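PDB 3RCN: beta-N-acetylhexosaminidase from Arthrobacter aurescens, which probably hydrolyses terminal non-reducing N-acetyl-D-hexosamine residues from N-acetyl-beta-D-hexosaminides, as a member of glycosyl hydrolase family 20. Local coordinates for residues Gly181-Ile186 against Ala197-Ser202. Sequence-based numbering, arbitrary orientation.
Sequences GWRMQI and AWRRES
In the TIM-barrel catalytic domain of this family 20 glycosidase, strand 171-178 folds back into the short antiparallel strand 181-182, and the chain beyond helix 191-194 enters strand 198-199, paired with 217-218; Trp182 and Arg183 meet Ala197 there. The backbones come nearest at Trp182, whose O receives a CA-H...O contact from Ala197 CA at 3.5 Å. Arg183 reaches the same residue with its guanidinium: the chain bends at chi2 (-50°) and brings NH1 to 2.9 Å from Ala197 O, which lies at the edge of the group. Gly181 CA lies 4.0 Å above one face of this guanidinium, offset toward its rim, while Val147 O and Gly219 O accept hydrogen bonds from Arg183 NE and NH1 respectively. Arg199, extended from CG to NE, crosses Arg183 at about a right angle. Its NH1 stands 3.7 Å from Arg183 NH2, two like charges whose proximity is probably eased by surrounding backbone carbonyls, among them Gln180 O and Arg149 O, which accept hydrogen bonds from Arg199 NH1 and NH2. A leucine in place of Arg199 would probably leave both carbonyls without these donors and set the Ser202 hydroxyl free to turn. The guanidinium takes that hydroxyl side-on, OG lying only 6° out of its plane, with hydrogen bonds from Arg199 NE at 2.9 Å and from Arg199 NH2 at 3.2 Å to Ser202 OG.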
loop_
_atom_site.group_PDB
_atom_site.type_symbol
_atom_site.label_atom_id
_atom_site.label_comp_id
_atom_site.label_asym_id
_atom_site.label_seq_id
_atom_site.Cartn_x
_atom_site.Cartn_y
_atom_site.Cartn_z
ATOM N N GLY A 181 -11.031 18.252 5.922
ATOM C CA GLY A 181 -9.581 18.232 5.958
ATOM C C GLY A 181 -8.967 18.881 4.723
ATOM O O GLY A 181 -9.623 18.998 3.694
ATOM N N TRP A 182 -7.691 19.248 4.832
ATOM C CA TRP A 182 -6.892 19.850 3.771
ATOM C C TRP A 182 -5.592 19.026 3.631
ATOM O O TRP A 182 -4.805 18.927 4.575
ATOM C CB TRP A 182 -6.578 21.306 4.136
ATOM C CG TRP A 182 -5.701 22.022 3.124
ATOM C CD1 TRP A 182 -4.376 21.807 2.896
ATOM C CD2 TRP A 182 -6.099 23.071 2.223
ATOM N NE1 TRP A 182 -3.926 22.641 1.901
ATOM C CE2 TRP A 182 -4.962 23.427 1.472
ATOM C CE3 TRP A 182 -7.309 23.738 1.978
ATOM C CZ2 TRP A 182 -4.994 24.419 0.487
ATOM C CZ3 TRP A 182 -7.341 24.725 1.002
ATOM C CH2 TRP A 182 -6.192 25.049 0.260
ATOM N N ARG A 183 -5.392 18.391 2.475
ATOM C CA ARG A 183 -4.317 17.409 2.327
ATOM C C ARG A 183 -3.027 17.915 1.696
ATOM O O ARG A 183 -2.061 17.166 1.554
ATOM C CB ARG A 183 -4.801 16.197 1.532
ATOM C CG ARG A 183 -6.031 15.526 2.076
ATOM C CD ARG A 183 -5.922 15.222 3.542
ATOM N NE ARG A 183 -7.181 14.688 4.046
ATOM C CZ ARG A 183 -7.515 14.691 5.331
ATOM N NH1 ARG A 183 -6.672 15.196 6.217
ATOM N NH2 ARG A 183 -8.686 14.203 5.730
HETATM N N MSE A 184 -2.987 19.168 1.293
HETATM C CA MSE A 184 -1.808 19.614 0.572
HETATM C C MSE A 184 -0.974 20.639 1.336
HETATM O O MSE A 184 -1.455 21.701 1.723
HETATM C CB MSE A 184 -2.181 20.133 -0.809
HETATM C CG MSE A 184 -0.957 20.466 -1.625
HETATM SE SE MSE A 184 -1.352 21.522 -3.211
HETATM C CE MSE A 184 0.487 21.761 -3.831
ATOM N N GLN A 185 0.288 20.308 1.544
ATOM C CA GLN A 185 1.189 21.188 2.258
ATOM C C GLN A 185 1.505 22.418 1.412
ATOM O O GLN A 185 1.903 22.297 0.247
ATOM C CB GLN A 185 2.461 20.436 2.607
ATOM C CG GLN A 185 3.635 21.304 2.962
ATOM C CD GLN A 185 4.902 20.480 3.124
ATOM O OE1 GLN A 185 5.357 20.232 4.253
ATOM N NE2 GLN A 185 5.475 20.034 1.995
ATOM N N ILE A 186 1.290 23.596 2.001
ATOM C CA ILE A 186 1.598 24.869 1.357
ATOM C C ILE A 186 2.629 25.592 2.211
ATOM O O ILE A 186 2.413 25.833 3.400
ATOM C CB ILE A 186 0.360 25.772 1.220
ATOM C CG1 ILE A 186 -0.757 25.078 0.446
ATOM C CG2 ILE A 186 0.724 27.050 0.507
ATOM C CD1 ILE A 186 -0.426 24.828 -0.998
ATOM N N ALA A 197 -5.122 19.757 8.457
ATOM C CA ALA A 197 -4.893 18.379 8.004
ATOM C C ALA A 197 -5.476 17.295 8.904
ATOM O O ALA A 197 -5.280 16.103 8.634
ATOM C CB ALA A 197 -3.420 18.121 7.768
ATOM N N TRP A 198 -6.163 17.693 9.977
ATOM C CA TRP A 198 -6.781 16.715 10.882
ATOM C C TRP A 198 -8.062 17.219 11.527
ATOM O O TRP A 198 -8.239 18.415 11.716
ATOM C CB TRP A 198 -5.790 16.255 11.969
ATOM C CG TRP A 198 -5.447 17.309 12.989
ATOM C CD1 TRP A 198 -4.527 18.310 12.850
ATOM C CD2 TRP A 198 -6.007 17.460 14.309
ATOM N NE1 TRP A 198 -4.481 19.074 13.994
ATOM C CE2 TRP A 198 -5.375 18.578 14.902
ATOM C CE3 TRP A 198 -6.979 16.768 15.037
ATOM C CZ2 TRP A 198 -5.686 19.018 16.206
ATOM C CZ3 TRP A 198 -7.283 17.205 16.330
ATOM C CH2 TRP A 198 -6.637 18.324 16.895
ATOM N N ARG A 199 -8.947 16.289 11.869
ATOM C CA ARG A 199 -10.176 16.602 12.582
ATOM C C ARG A 199 -10.285 15.724 13.835
ATOM O O ARG A 199 -9.680 14.660 13.896
ATOM C CB ARG A 199 -11.393 16.365 11.682
ATOM C CG ARG A 199 -11.558 14.928 11.227
ATOM C CD ARG A 199 -12.739 14.790 10.289
ATOM N NE ARG A 199 -12.870 13.439 9.748
ATOM C CZ ARG A 199 -12.388 13.053 8.567
ATOM N NH1 ARG A 199 -11.727 13.915 7.788
ATOM N NH2 ARG A 199 -12.565 11.798 8.160
ATOM N N ARG A 200 -11.068 16.180 14.810
ATOM C CA ARG A 200 -11.290 15.504 16.087
ATOM C C ARG A 200 -11.941 14.130 15.939
ATOM O O ARG A 200 -11.521 13.152 16.566
ATOM C CB ARG A 200 -12.213 16.360 16.943
ATOM C CG ARG A 200 -11.737 16.570 18.342
ATOM C CD ARG A 200 -11.331 18.013 18.548
ATOM N NE ARG A 200 -10.223 18.119 19.492
ATOM C CZ ARG A 200 -9.480 19.206 19.650
ATOM N NH1 ARG A 200 -9.728 20.285 18.918
ATOM N NH2 ARG A 200 -8.489 19.212 20.535
ATOM N N GLU A 201 -12.991 14.063 15.127
ATOM C CA GLU A 201 -13.692 12.807 14.896
ATOM C C GLU A 201 -14.417 12.820 13.555
ATOM O O GLU A 201 -14.184 13.697 12.724
ATOM C CB GLU A 201 -14.651 12.492 16.041
ATOM C CG GLU A 201 -15.458 13.669 16.543
ATOM C CD GLU A 201 -16.558 13.249 17.510
ATOM O OE1 GLU A 201 -16.573 12.074 17.951
ATOM O OE2 GLU A 201 -17.416 14.099 17.830
ATOM N N SER A 202 -15.271 11.826 13.344
ATOM C CA SER A 202 -15.961 11.657 12.078
ATOM C C SER A 202 -17.373 11.149 12.300
ATOM O O SER A 202 -17.608 10.317 13.175
ATOM C CB SER A 202 -15.226 10.636 11.204
ATOM O OG SER A 202 -13.881 11.005 10.973
#